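Local coordinates for protein autotransporter adhesin/invasin TibA (Escherichia coli, PDB 4Q1Q) that mediates adhesion to and invasion of human intestinal epithelial cells, drives bacterial aggregation through TibA-TibA contacts and enhances biofilm formation, at residues M197-G202 and Q215-G220; R158-D163 and R177-S182. All coordinates share one frame; numbering follows the deposited sequence.

Both contacts join successive coils of the right-handed parallel beta-helix of this fragment of the TibA passenger domain. They lie on one face of the helix, in a run of parallel strands stacked in chain order. Contact 2 comes first and pairs strand 158-161 with strand 177-181; contact 1 follows and pairs strand 196-200 with strand 214-217. Strands 177-181 and 196-200 are themselves neighbours, so the two contacts form four consecutive rungs. Their centres are about 9 Å apart. Each contact carries heptoses on two consecutive serines, Ser-181 and Ser-182 in contact 2, Ser-218 and Ser-219 in contact 1. The first two heptoses touch both contacts, and the sugars thus follow one edge of the rod.

Contact 1: residues M197-G202 and Q215-G220; sequences MYLYGG and QYVSSG. With 289 (D-glycero-alpha-D-manno-heptopyranose), chain T; 289 (D-glycero-alpha-D-manno-heptopyranose), chain U; 289 (D-glycero-alpha-D-manno-heptopyranose), chain Q; 289 (D-glycero-alpha-D-manno-heptopyranose), chain P.
Met-197 O takes a hydrogen bond from Tyr-216 N (2.9 Å, 169°) and a CA-H...O contact from Gln-215 CA (3.5 Å). Leu-199 N donates to Tyr-216 O, and Ser-218 N to Leu-199 O. The two strands run parallel, 10° apart, as successive rungs of the beta-helix. Tyr-198 and Tyr-216 point the same way from this ladder. Their rings form an offset stack, with centroids 4.6 Å apart and planes at 30°. Tyr-216 CD2 lies over the centre of the Tyr-198 ring, 3.5 Å above its plane. On the other face, selenomethionine Met-197 and Gln-215 run side by side. CG is anti to the backbone N in both, and SE of Met-197 comes 3.4 Å from Gln-215 NE2. Gln-215 OE1 accepts a hydrogen bond from Gln-234 NE2 of the next coil. Beyond them, Leu-199 CD1 packs on Val-217 CG2 at 3.9 Å. Ser-218 OG is covalently bonded to C1 of heptose T, and Ser-219 OG to C1 of heptose U. O5 of heptose T sits at the edge of the Tyr-200 ring, in plane, 3.0 Å from Tyr-200 CE1. Ser-219 O accepts a hydrogen bond of 2.7 Å from O3 of heptose Q, a sugar carried by Ser-182, two coils earlier.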
HETATM    1  N   MSE A 197     -10.012  -7.287  -4.959  1.00 44.09           N
HETATM    2  CA  MSE A 197      -9.528  -6.092  -5.634  1.00 44.44           C
HETATM    3  C   MSE A 197     -10.721  -5.387  -6.223  1.00 42.32           C
HETATM    4  O   MSE A 197     -11.475  -5.999  -6.972  1.00 41.28           O
HETATM    5  CB  MSE A 197      -8.551  -6.534  -6.731  1.00 38.52           C
HETATM    6  CG  MSE A 197      -7.709  -5.407  -7.329  1.00 42.75           C
HETATM    7 SE   MSE A 197      -6.844  -6.019  -9.003  1.00 60.76          SE
HETATM    8  CE  MSE A 197      -5.601  -4.511  -9.247  1.00 46.40           C
ATOM      9  N   TYR A 198     -10.880  -4.096  -5.965  1.00 40.38           N
ATOM     10  CA  TYR A 198     -12.046  -3.367  -6.474  1.00 42.82           C
ATOM     11  C   TYR A 198     -11.609  -2.241  -7.400  1.00 38.05           C
ATOM     12  O   TYR A 198     -10.872  -1.347  -7.002  1.00 40.18           O
ATOM     13  CB  TYR A 198     -12.898  -2.759  -5.349  1.00 41.55           C
ATOM     14  CG  TYR A 198     -13.524  -3.736  -4.383  1.00 44.43           C
ATOM     15  CD1 TYR A 198     -12.740  -4.448  -3.481  1.00 50.21           C
ATOM     16  CD2 TYR A 198     -14.902  -3.938  -4.340  1.00 50.94           C
ATOM     17  CE1 TYR A 198     -13.296  -5.346  -2.580  1.00 51.47           C
ATOM     18  CE2 TYR A 198     -15.467  -4.852  -3.461  1.00 51.52           C
ATOM     19  CZ  TYR A 198     -14.658  -5.550  -2.579  1.00 54.59           C
ATOM     20  OH  TYR A 198     -15.165  -6.484  -1.709  1.00 61.22           O
ATOM     21  N   LEU A 199     -12.088  -2.253  -8.637  1.00 38.49           N
ATOM     22  CA  LEU A 199     -11.739  -1.189  -9.567  1.00 40.90           C
ATOM     23  C   LEU A 199     -12.887  -0.182  -9.576  1.00 42.86           C
ATOM     24  O   LEU A 199     -13.897  -0.392 -10.247  1.00 43.40           O
ATOM     25  CB  LEU A 199     -11.445  -1.790 -10.942  1.00 41.63           C
ATOM     26  CG  LEU A 199     -10.400  -2.908 -10.993  1.00 44.70           C
ATOM     27  CD1 LEU A 199     -10.056  -3.249 -12.440  1.00 47.59           C
ATOM     28  CD2 LEU A 199      -9.130  -2.548 -10.234  1.00 47.58           C
ATOM     29  N   TYR A 200     -12.749   0.872  -8.776  1.00 47.56           N
ATOM     30  CA  TYR A 200     -13.785   1.887  -8.632  1.00 45.80           C
ATOM     31  C   TYR A 200     -13.459   3.036  -9.563  1.00 48.45           C
ATOM     32  O   TYR A 200     -13.182   4.152  -9.136  1.00 49.21           O
ATOM     33  CB  TYR A 200     -13.842   2.425  -7.210  1.00 45.48           C
ATOM     34  CG  TYR A 200     -14.410   1.485  -6.181  1.00 47.56           C
ATOM     35  CD1 TYR A 200     -15.488   0.665  -6.465  1.00 45.55           C
ATOM     36  CD2 TYR A 200     -13.898   1.479  -4.888  1.00 52.33           C
ATOM     37  CE1 TYR A 200     -16.019  -0.166  -5.497  1.00 51.43           C
ATOM     38  CE2 TYR A 200     -14.432   0.669  -3.906  1.00 51.17           C
ATOM     39  CZ  TYR A 200     -15.499  -0.144  -4.216  1.00 51.64           C
ATOM     40  OH  TYR A 200     -16.023  -0.970  -3.253  1.00 52.69           O
ATOM     41  N   GLY A 201     -13.426   2.704 -10.844  1.00 47.41           N
ATOM     42  CA  GLY A 201     -12.921   3.626 -11.829  1.00 49.03           C
ATOM     43  C   GLY A 201     -11.461   3.458 -12.169  1.00 53.47           C
ATOM     44  O   GLY A 201     -11.015   4.102 -13.113  1.00 47.72           O
ATOM     45  N   GLY A 202     -10.713   2.629 -11.445  1.00 46.09           N
ATOM     46  CA  GLY A 202      -9.273   2.586 -11.689  1.00 45.34           C
ATOM     47  C   GLY A 202      -8.900   1.513 -12.695  1.00 47.77           C
ATOM     48  O   GLY A 202      -9.759   0.751 -13.151  1.00 43.67           O
ATOM     49  N   GLN A 215     -11.818 -10.289  -8.295  1.00 42.73           N
ATOM     50  CA  GLN A 215     -11.652  -8.933  -8.792  1.00 42.53           C
ATOM     51  C   GLN A 215     -13.035  -8.436  -9.190  1.00 43.75           C
ATOM     52  O   GLN A 215     -13.756  -9.118  -9.907  1.00 44.76           O
ATOM     53  CB  GLN A 215     -10.737  -8.883 -10.008  1.00 43.45           C
ATOM     54  CG  GLN A 215     -10.484  -7.487 -10.562  1.00 39.90           C
ATOM     55  CD  GLN A 215      -9.677  -7.561 -11.846  1.00 50.25           C
ATOM     56  OE1 GLN A 215     -10.177  -8.018 -12.877  1.00 51.49           O
ATOM     57  NE2 GLN A 215      -8.434  -7.080 -11.802  1.00 53.72           N
ATOM     58  N   TYR A 216     -13.352  -7.221  -8.756  1.00 44.55           N
ATOM     59  CA  TYR A 216     -14.636  -6.605  -9.033  1.00 42.66           C
ATOM     60  C   TYR A 216     -14.446  -5.359  -9.879  1.00 38.06           C
ATOM     61  O   TYR A 216     -13.844  -4.400  -9.417  1.00 40.11           O
ATOM     62  CB  TYR A 216     -15.290  -6.223  -7.707  1.00 43.11           C
ATOM     63  CG  TYR A 216     -15.407  -7.343  -6.700  1.00 41.68           C
ATOM     64  CD1 TYR A 216     -16.436  -8.278  -6.764  1.00 45.94           C
ATOM     65  CD2 TYR A 216     -14.516  -7.421  -5.642  1.00 44.09           C
ATOM     66  CE1 TYR A 216     -16.560  -9.288  -5.820  1.00 44.37           C
ATOM     67  CE2 TYR A 216     -14.636  -8.413  -4.688  1.00 46.08           C
ATOM     68  CZ  TYR A 216     -15.639  -9.350  -4.796  1.00 47.36           C
ATOM     69  OH  TYR A 216     -15.663 -10.333  -3.845  1.00 53.13           O
ATOM     70  N   VAL A 217     -14.933  -5.379 -11.114  1.00 40.64           N
ATOM     71  CA  VAL A 217     -14.718  -4.252 -12.004  1.00 40.21           C
ATOM     72  C   VAL A 217     -16.004  -3.432 -12.077  1.00 39.44           C
ATOM     73  O   VAL A 217     -16.994  -3.828 -12.677  1.00 44.58           O
ATOM     74  CB  VAL A 217     -14.260  -4.728 -13.395  1.00 40.03           C
ATOM     75  CG1 VAL A 217     -13.873  -3.560 -14.284  1.00 39.34           C
ATOM     76  CG2 VAL A 217     -13.074  -5.671 -13.218  1.00 43.37           C
ATOM     77  N   SER A 218     -15.973  -2.238 -11.507  1.00 43.86           N
ATOM     78  CA  SER A 218     -17.172  -1.419 -11.504  1.00 43.37           C
ATOM     79  C   SER A 218     -16.992  -0.264 -12.469  1.00 47.70           C
ATOM     80  O   SER A 218     -15.993  -0.174 -13.188  1.00 44.74           O
ATOM     81  CB  SER A 218     -17.458  -0.906 -10.102  1.00 39.38           C
ATOM     82  OG  SER A 218     -17.867  -1.998  -9.306  1.00 43.37           O
ATOM     83  N   SER A 219     -18.048   0.543 -12.514  1.00 52.10           N
ATOM     84  CA  SER A 219     -18.204   1.634 -13.459  1.00 49.72           C
ATOM     85  C   SER A 219     -16.946   2.474 -13.642  1.00 44.50           C
ATOM     86  O   SER A 219     -16.374   3.028 -12.695  1.00 44.11           O
ATOM     87  CB  SER A 219     -19.376   2.516 -13.016  1.00 52.79           C
ATOM     88  OG  SER A 219     -19.676   3.471 -14.022  1.00 64.74           O
ATOM     89  N   GLY A 220     -16.524   2.552 -14.900  1.00 43.67           N
ATOM     90  CA  GLY A 220     -15.333   3.309 -15.250  1.00 46.48           C
ATOM     91  C   GLY A 220     -14.066   2.493 -15.044  1.00 49.68           C
ATOM     92  O   GLY A 220     -12.999   2.939 -15.444  1.00 47.19           O
TER
HETATM   93  O7  289 T 418     -20.532   2.702  -8.199  1.00 83.23           O
HETATM   94  C7  289 T 418     -19.539   1.701  -8.444  1.00 60.52           C
HETATM   95  C6  289 T 418     -19.546   0.747  -7.260  1.00 62.82           C
HETATM   96  O6  289 T 418     -20.702   0.978  -6.453  1.00 78.71           O
HETATM   97  C5  289 T 418     -19.535  -0.711  -7.694  1.00 55.51           C
HETATM   98  O5  289 T 418     -18.188  -1.069  -7.391  1.00 49.34           O
HETATM   99  C1  289 T 418     -17.790  -2.260  -8.034  1.00 48.18           C
HETATM  100  C2  289 T 418     -18.618  -3.367  -7.408  1.00 49.37           C
HETATM  101  O2  289 T 418     -18.205  -3.501  -6.045  1.00 48.05           O
HETATM  102  C3  289 T 418     -20.109  -3.073  -7.551  1.00 49.07           C
HETATM  103  O3  289 T 418     -20.878  -4.096  -6.899  1.00 51.17           O
HETATM  104  C4  289 T 418     -20.439  -1.707  -6.980  1.00 52.62           C
HETATM  105  O4  289 T 418     -21.839  -1.515  -7.202  1.00 58.81           O
HETATM  106  O7  289 U 419     -20.942   7.960 -10.180  1.00 65.13           O
HETATM  107  C7  289 U 419     -20.686   6.767 -10.922  1.00 77.07           C
HETATM  108  C6  289 U 419     -19.666   7.111 -12.004  1.00 73.75           C
HETATM  109  O6  289 U 419     -18.348   7.258 -11.482  1.00 74.20           O
HETATM  110  C5  289 U 419     -19.508   6.030 -13.057  1.00 60.84           C
HETATM  111  O5  289 U 419     -20.557   5.072 -12.914  1.00 57.62           O
HETATM  112  C1  289 U 419     -20.735   4.237 -14.060  1.00 67.91           C
HETATM  113  C2  289 U 419     -21.073   5.138 -15.240  1.00 64.21           C
HETATM  114  O2  289 U 419     -22.161   6.010 -14.908  1.00 70.09           O
HETATM  115  C3  289 U 419     -19.760   5.855 -15.536  1.00 63.29           C
HETATM  116  O3  289 U 419     -19.735   6.656 -16.719  1.00 72.15           O
HETATM  117  C4  289 U 419     -19.478   6.785 -14.375  1.00 63.20           C
HETATM  118  O4  289 U 419     -18.180   7.346 -14.580  1.00 74.36           O
HETATM  119  O7  289 Q 415     -12.760  10.555 -15.044  1.00 84.37           O
HETATM  120  C7  289 Q 415     -13.200  10.666 -13.685  1.00 88.74           C
HETATM  121  C6  289 Q 415     -14.504   9.895 -13.516  1.00 80.41           C
HETATM  122  O6  289 Q 415     -15.150   9.809 -14.786  1.00 89.41           O
HETATM  123  C5  289 Q 415     -14.251   8.508 -12.931  1.00 72.41           C
HETATM  124  O5  289 Q 415     -13.960   8.798 -11.561  1.00 65.68           O
HETATM  125  C1  289 Q 415     -13.731   7.711 -10.667  1.00 62.82           C
HETATM  126  C2  289 Q 415     -15.029   6.919 -10.626  1.00 68.55           C
HETATM  127  O2  289 Q 415     -16.049   7.742 -10.052  1.00 76.97           O
HETATM  128  C3  289 Q 415     -15.342   6.428 -12.043  1.00 68.30           C
HETATM  129  O3  289 Q 415     -16.564   5.684 -12.054  1.00 67.03           O
HETATM  130  C4  289 Q 415     -15.447   7.566 -13.052  1.00 68.68           C
HETATM  131  O4  289 Q 415     -15.636   6.953 -14.331  1.00 64.07           O
HETATM  132  O7  289 P 414     -15.002   6.071  -6.177  1.00 66.68           O
HETATM  133  C7  289 P 414     -15.091   7.226  -5.340  1.00 81.89           C
HETATM  134  C6  289 P 414     -13.669   7.620  -4.951  1.00 87.25           C
HETATM  135  O6  289 P 414     -13.742   8.532  -3.844  1.00 89.14           O
HETATM  136  C5  289 P 414     -12.771   6.409  -4.671  1.00 66.62           C
HETATM  137  O5  289 P 414     -11.468   6.995  -4.668  1.00 66.13           O
HETATM  138  C1  289 P 414     -10.417   6.055  -4.468  1.00 67.40           C
HETATM  139  C2  289 P 414     -10.546   5.569  -3.030  1.00 60.60           C
HETATM  140  O2  289 P 414     -10.629   6.633  -2.085  1.00 70.19           O
HETATM  141  C3  289 P 414     -11.824   4.751  -2.975  1.00 63.42           C
HETATM  142  O3  289 P 414     -12.002   4.276  -1.641  1.00 65.07           O
HETATM  143  C4  289 P 414     -13.014   5.604  -3.395  1.00 65.93           C
HETATM  144  O4  289 P 414     -14.027   4.611  -3.549  1.00 61.27           O

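Contact 2: residues R158-D163 and R177-S182; sequences RQYVRD and RQFVSS. With 289 (D-glycero-alpha-D-manno-heptopyranose), chain P; 289 (D-glycero-alpha-D-manno-heptopyranose), chain Q; 289 (D-glycero-alpha-D-manno-heptopyranose), chain O; 289 (D-glycero-alpha-D-manno-heptopyranose), chain N.
Strands 158-161 and 177-181 run parallel at 12°, their axes 4.8 Å apart, and hydrogen bonds link Gln-159 N to Arg-177 O, Phe-179 N to Gln-159 O, Val-161 N to Phe-179 O, and Ser-181 N to Val-161 O. This is the rung spacing of a parallel beta-helix, and like residues stack in ladders from coil to coil. Gln-159 and Gln-178 form one such ladder, buried on the same face as Val-161 and Val-180. Both chains are extended, with CG anti to the backbone N. Gln-178 NE2 donates to Gln-159 OE1 at 2.8 Å, and the acceptor is tilted from the amide plane of Gln-178. Gln-159 NE2 passes the chain on to Gln-140 OE1 of the preceding coil. Both polar atoms of Gln-159 are thereby paired; Gln-178 OE1 has a weak hydrogen bond to Thr-189 OG1.

The opposite face carries Arg-158, Arg-177, Tyr-160 and Phe-179. The two arginines bend alike at chi3, and their guanidinium planes are only 9° apart. CD of Arg-158 lies over a face of the Arg-177 guanidinium, 3.5 Å from NH2. The like charges probably repel somewhat. Phe-179 CD2 lies 3.5 Å above the Tyr-160 ring, toward its rim; the two rings are oblique, with planes at 40°. On its other neighbour, Phe-141, the Tyr-160 ring is stacked.

Ser-181 OG is covalently bonded to C1 of heptose P and Ser-182 OG to C1 of heptose Q. O2 and O3 of heptose P reach back to the coil of Tyr-160 and Arg-162. Arg-162 NH2 makes a weak hydrogen bond to O2 at 3.0 Å; the bond from Arg-162 NE is very short and so doubtful in detail. O3 lies in the plane of the Tyr-160 ring, at the edge, 3.5 Å from CD2.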
ATOM      1  N   ARG A 158      -6.270  -2.872   4.224  1.00 44.93           N
ATOM      2  CA  ARG A 158      -6.791  -2.135   3.073  1.00 50.95           C
ATOM      3  C   ARG A 158      -5.769  -1.196   2.466  1.00 39.08           C
ATOM      4  O   ARG A 158      -5.106  -0.417   3.159  1.00 43.48           O
ATOM      5  CB  ARG A 158      -8.025  -1.282   3.415  1.00 44.36           C
ATOM      6  CG  ARG A 158      -9.191  -2.115   3.927  1.00 51.61           C
ATOM      7  CD  ARG A 158     -10.324  -1.250   4.475  1.00 46.41           C
ATOM      8  NE  ARG A 158     -10.036  -0.709   5.798  1.00 54.00           N
ATOM      9  CZ  ARG A 158     -10.761   0.217   6.422  1.00 60.37           C
ATOM     10  NH1 ARG A 158     -11.840   0.726   5.840  1.00 58.16           N
ATOM     11  NH2 ARG A 158     -10.410   0.648   7.629  1.00 55.90           N
ATOM     12  N   GLN A 159      -5.728  -1.245   1.141  1.00 38.40           N
ATOM     13  CA  GLN A 159      -4.852  -0.362   0.395  1.00 40.90           C
ATOM     14  C   GLN A 159      -5.728   0.540  -0.472  1.00 40.28           C
ATOM     15  O   GLN A 159      -6.621   0.046  -1.160  1.00 45.37           O
ATOM     16  CB  GLN A 159      -3.903  -1.201  -0.467  1.00 43.74           C
ATOM     17  CG  GLN A 159      -3.000  -0.405  -1.387  1.00 42.25           C
ATOM     18  CD  GLN A 159      -2.215  -1.283  -2.335  1.00 46.70           C
ATOM     19  OE1 GLN A 159      -2.783  -1.900  -3.238  1.00 50.52           O
ATOM     20  NE2 GLN A 159      -0.906  -1.357  -2.114  1.00 47.04           N
ATOM     21  N   TYR A 160      -5.476   1.847  -0.447  1.00 41.00           N
ATOM     22  CA  TYR A 160      -6.222   2.767  -1.302  1.00 47.24           C
ATOM     23  C   TYR A 160      -5.279   3.292  -2.362  1.00 42.77           C
ATOM     24  O   TYR A 160      -4.386   4.069  -2.035  1.00 45.63           O
ATOM     25  CB  TYR A 160      -6.809   3.939  -0.513  1.00 45.33           C
ATOM     26  CG  TYR A 160      -7.818   3.483   0.509  1.00 53.26           C
ATOM     27  CD1 TYR A 160      -7.399   2.904   1.700  1.00 46.31           C
ATOM     28  CD2 TYR A 160      -9.182   3.545   0.251  1.00 57.44           C
ATOM     29  CE1 TYR A 160      -8.310   2.446   2.628  1.00 53.02           C
ATOM     30  CE2 TYR A 160     -10.098   3.066   1.168  1.00 56.31           C
ATOM     31  CZ  TYR A 160      -9.655   2.538   2.358  1.00 53.59           C
ATOM     32  OH  TYR A 160     -10.554   2.068   3.277  1.00 56.40           O
ATOM     33  N   VAL A 161      -5.480   2.880  -3.610  1.00 41.86           N
ATOM     34  CA  VAL A 161      -4.725   3.473  -4.712  1.00 44.77           C
ATOM     35  C   VAL A 161      -5.573   4.580  -5.338  1.00 45.75           C
ATOM     36  O   VAL A 161      -6.542   4.339  -6.064  1.00 41.64           O
ATOM     37  CB  VAL A 161      -4.314   2.402  -5.724  1.00 48.51           C
ATOM     38  CG1 VAL A 161      -3.357   2.968  -6.761  1.00 49.31           C
ATOM     39  CG2 VAL A 161      -3.691   1.225  -4.988  1.00 47.81           C
ATOM     40  N   ARG A 162      -5.215   5.818  -5.020  1.00 45.26           N
ATOM     41  CA  ARG A 162      -6.029   6.968  -5.409  1.00 51.20           C
ATOM     42  C   ARG A 162      -5.517   7.613  -6.688  1.00 50.18           C
ATOM     43  O   ARG A 162      -4.559   7.114  -7.295  1.00 49.10           O
ATOM     44  CB  ARG A 162      -6.094   7.955  -4.234  1.00 48.33           C
ATOM     45  CG  ARG A 162      -6.791   7.323  -3.033  1.00 51.04           C
ATOM     46  CD  ARG A 162      -7.602   8.325  -2.235  1.00 55.68           C
ATOM     47  NE  ARG A 162      -8.542   7.671  -1.336  1.00 54.28           N
ATOM     48  CZ  ARG A 162      -8.677   7.978  -0.049  1.00 60.55           C
ATOM     49  NH1 ARG A 162      -7.905   8.906   0.506  1.00 57.82           N
ATOM     50  NH2 ARG A 162      -9.572   7.333   0.683  1.00 58.39           N
ATOM     51  N   ASP A 163      -6.160   8.700  -7.103  1.00 45.96           N
ATOM     52  CA  ASP A 163      -5.822   9.366  -8.363  1.00 49.98           C
ATOM     53  C   ASP A 163      -4.313   9.556  -8.450  1.00 42.85           C
ATOM     54  O   ASP A 163      -3.723  10.074  -7.517  1.00 51.00           O
ATOM     55  CB  ASP A 163      -6.575  10.709  -8.486  1.00 58.30           C
ATOM     56  CG  ASP A 163      -6.463  11.366  -9.868  1.00 70.82           C
ATOM     57  OD1 ASP A 163      -6.093  10.683 -10.849  1.00 64.36           O
ATOM     58  OD2 ASP A 163      -6.759  12.579 -10.009  1.00 70.76           O
ATOM     59  N   ARG A 177      -8.004  -6.245   1.077  1.00 44.96           N
ATOM     60  CA  ARG A 177      -8.706  -5.521   0.017  1.00 45.82           C
ATOM     61  C   ARG A 177      -7.847  -4.417  -0.565  1.00 38.66           C
ATOM     62  O   ARG A 177      -7.194  -3.668   0.164  1.00 39.91           O
ATOM     63  CB  ARG A 177     -10.024  -4.911   0.522  1.00 48.37           C
ATOM     64  CG  ARG A 177     -11.098  -5.951   0.821  1.00 51.49           C
ATOM     65  CD  ARG A 177     -12.319  -5.290   1.451  1.00 57.12           C
ATOM     66  NE  ARG A 177     -12.104  -4.896   2.843  1.00 59.49           N
ATOM     67  CZ  ARG A 177     -12.907  -4.102   3.547  1.00 60.84           C
ATOM     68  NH1 ARG A 177     -13.975  -3.551   2.997  1.00 57.22           N
ATOM     69  NH2 ARG A 177     -12.635  -3.824   4.815  1.00 66.25           N
ATOM     70  N   GLN A 178      -7.957  -4.303  -1.887  1.00 38.00           N
ATOM     71  CA  GLN A 178      -7.303  -3.266  -2.655  1.00 38.83           C
ATOM     72  C   GLN A 178      -8.386  -2.458  -3.343  1.00 41.04           C
ATOM     73  O   GLN A 178      -9.241  -3.062  -3.989  1.00 43.76           O
ATOM     74  CB  GLN A 178      -6.377  -3.908  -3.689  1.00 39.96           C
ATOM     75  CG  GLN A 178      -5.526  -2.898  -4.433  1.00 41.01           C
ATOM     76  CD  GLN A 178      -4.704  -3.509  -5.558  1.00 42.63           C
ATOM     77  OE1 GLN A 178      -5.160  -4.404  -6.268  1.00 47.52           O
ATOM     78  NE2 GLN A 178      -3.468  -3.060  -5.702  1.00 45.36           N
ATOM     79  N   PHE A 179      -8.374  -1.142  -3.144  1.00 40.80           N
ATOM     80  CA  PHE A 179      -9.292  -0.241  -3.830  1.00 43.28           C
ATOM     81  C   PHE A 179      -8.566   0.669  -4.808  1.00 40.04           C
ATOM     82  O   PHE A 179      -7.760   1.520  -4.433  1.00 42.19           O
ATOM     83  CB  PHE A 179     -10.067   0.660  -2.872  1.00 46.30           C
ATOM     84  CG  PHE A 179     -10.772  -0.097  -1.794  1.00 48.79           C
ATOM     85  CD1 PHE A 179     -11.831  -0.919  -2.104  1.00 53.35           C
ATOM     86  CD2 PHE A 179     -10.364   0.008  -0.475  1.00 50.41           C
ATOM     87  CE1 PHE A 179     -12.488  -1.609  -1.108  1.00 51.78           C
ATOM     88  CE2 PHE A 179     -11.031  -0.667   0.524  1.00 52.67           C
ATOM     89  CZ  PHE A 179     -12.088  -1.489   0.205  1.00 50.88           C
ATOM     90  N   VAL A 180      -8.895   0.511  -6.082  1.00 39.75           N
ATOM     91  CA  VAL A 180      -8.228   1.317  -7.085  1.00 39.54           C
ATOM     92  C   VAL A 180      -9.292   2.257  -7.632  1.00 43.25           C
ATOM     93  O   VAL A 180     -10.288   1.823  -8.215  1.00 43.53           O
ATOM     94  CB  VAL A 180      -7.574   0.445  -8.174  1.00 37.73           C
ATOM     95  CG1 VAL A 180      -6.639   1.272  -9.041  1.00 41.15           C
ATOM     96  CG2 VAL A 180      -6.853  -0.740  -7.544  1.00 37.13           C
ATOM     97  N   SER A 181      -9.065   3.547  -7.410  1.00 42.86           N
ATOM     98  CA  SER A 181      -9.977   4.602  -7.805  1.00 46.39           C
ATOM     99  C   SER A 181      -9.576   5.162  -9.153  1.00 51.86           C
ATOM    100  O   SER A 181      -8.532   4.789  -9.696  1.00 48.10           O
ATOM    101  CB  SER A 181      -9.955   5.745  -6.795  1.00 46.83           C
ATOM    102  OG  SER A 181     -10.292   5.273  -5.508  1.00 53.43           O
ATOM    103  N   SER A 182     -10.394   6.101  -9.624  1.00 48.78           N
ATOM    104  CA  SER A 182     -10.184   6.768 -10.907  1.00 50.80           C
ATOM    105  C   SER A 182      -8.831   7.444 -10.930  1.00 47.16           C
ATOM    106  O   SER A 182      -8.492   8.159 -10.003  1.00 53.16           O
ATOM    107  CB  SER A 182     -11.249   7.827 -11.195  1.00 53.01           C
ATOM    108  OG  SER A 182     -12.551   7.287 -11.029  1.00 53.48           O
TER
HETATM  109  O7  289 P 414     -15.002   6.071  -6.177  1.00 66.68           O
HETATM  110  C7  289 P 414     -15.091   7.226  -5.340  1.00 81.89           C
HETATM  111  C6  289 P 414     -13.669   7.620  -4.951  1.00 87.25           C
HETATM  112  O6  289 P 414     -13.742   8.532  -3.844  1.00 89.14           O
HETATM  113  C5  289 P 414     -12.771   6.409  -4.671  1.00 66.62           C
HETATM  114  O5  289 P 414     -11.468   6.995  -4.668  1.00 66.13           O
HETATM  115  C1  289 P 414     -10.417   6.055  -4.468  1.00 67.40           C
HETATM  116  C2  289 P 414     -10.546   5.569  -3.030  1.00 60.60           C
HETATM  117  O2  289 P 414     -10.629   6.633  -2.085  1.00 70.19           O
HETATM  118  C3  289 P 414     -11.824   4.751  -2.975  1.00 63.42           C
HETATM  119  O3  289 P 414     -12.002   4.276  -1.641  1.00 65.07           O
HETATM  120  C4  289 P 414     -13.014   5.604  -3.395  1.00 65.93           C
HETATM  121  O4  289 P 414     -14.027   4.611  -3.549  1.00 61.27           O
HETATM  122  O7  289 Q 415     -12.760  10.555 -15.044  1.00 84.37           O
HETATM  123  C7  289 Q 415     -13.200  10.666 -13.685  1.00 88.74           C
HETATM  124  C6  289 Q 415     -14.504   9.895 -13.516  1.00 80.41           C
HETATM  125  O6  289 Q 415     -15.150   9.809 -14.786  1.00 89.41           O
HETATM  126  C5  289 Q 415     -14.251   8.508 -12.931  1.00 72.41           C
HETATM  127  O5  289 Q 415     -13.960   8.798 -11.561  1.00 65.68           O
HETATM  128  C1  289 Q 415     -13.731   7.711 -10.667  1.00 62.82           C
HETATM  129  C2  289 Q 415     -15.029   6.919 -10.626  1.00 68.55           C
HETATM  130  O2  289 Q 415     -16.049   7.742 -10.052  1.00 76.97           O
HETATM  131  C3  289 Q 415     -15.342   6.428 -12.043  1.00 68.30           C
HETATM  132  O3  289 Q 415     -16.564   5.684 -12.054  1.00 67.03           O
HETATM  133  C4  289 Q 415     -15.447   7.566 -13.052  1.00 68.68           C
HETATM  134  O4  289 Q 415     -15.636   6.953 -14.331  1.00 64.07           O
HETATM  135  O7  289 O 413      -0.876  11.859 -12.028  1.00119.97           O
HETATM  136  C7  289 O 413      -0.439  13.221 -12.060  1.00120.15           C
HETATM  137  C6  289 O 413      -0.386  13.768 -10.638  1.00121.52           C
HETATM  138  O6  289 O 413      -0.133  15.178 -10.677  1.00123.42           O
HETATM  139  C5  289 O 413      -1.687  13.509  -9.889  1.00120.55           C
HETATM  140  O5  289 O 413      -1.858  14.683  -8.761  1.00119.68           O
HETATM  141  C1  289 O 413      -2.654  14.158  -7.670  1.00123.67           C
HETATM  142  C2  289 O 413      -4.002  13.707  -8.246  1.00125.23           C
HETATM  143  O2  289 O 413      -5.065  14.286  -7.481  1.00128.90           O
HETATM  144  C3  289 O 413      -4.165  14.095  -9.722  1.00125.59           C
HETATM  145  O3  289 O 413      -4.927  15.306  -9.802  1.00127.59           O
HETATM  146  C4  289 O 413      -2.858  14.277 -10.509  1.00122.40           C
HETATM  147  O4  289 O 413      -3.063  13.842 -11.858  1.00117.15           O
HETATM  148  O7  289 N 412      -1.954  14.134  -0.810  1.00 81.76           O
HETATM  149  C7  289 N 412      -2.648  13.388   0.197  1.00 84.39           C
HETATM  150  C6  289 N 412      -3.623  12.406  -0.442  1.00 88.24           C
HETATM  151  O6  289 N 412      -4.962  12.715  -0.042  1.00 99.52           O
HETATM  152  C5  289 N 412      -3.552  12.358  -1.975  1.00 86.40           C
HETATM  153  O5  289 N 412      -4.663  11.561  -2.392  1.00 83.30           O
HETATM  154  C1  289 N 412      -4.475  11.150  -3.749  1.00 85.99           C
HETATM  155  C2  289 N 412      -4.903  12.311  -4.630  1.00 82.77           C
HETATM  156  O2  289 N 412      -6.294  12.496  -4.357  1.00 76.29           O
HETATM  157  C3  289 N 412      -3.952  13.471  -4.303  1.00 86.17           C
HETATM  158  O3  289 N 412      -4.501  14.691  -4.828  1.00 89.76           O
HETATM  159  C4  289 N 412      -3.563  13.633  -2.824  1.00 86.75           C
HETATM  160  O4  289 N 412      -2.229  14.160  -2.828  1.00 73.23           O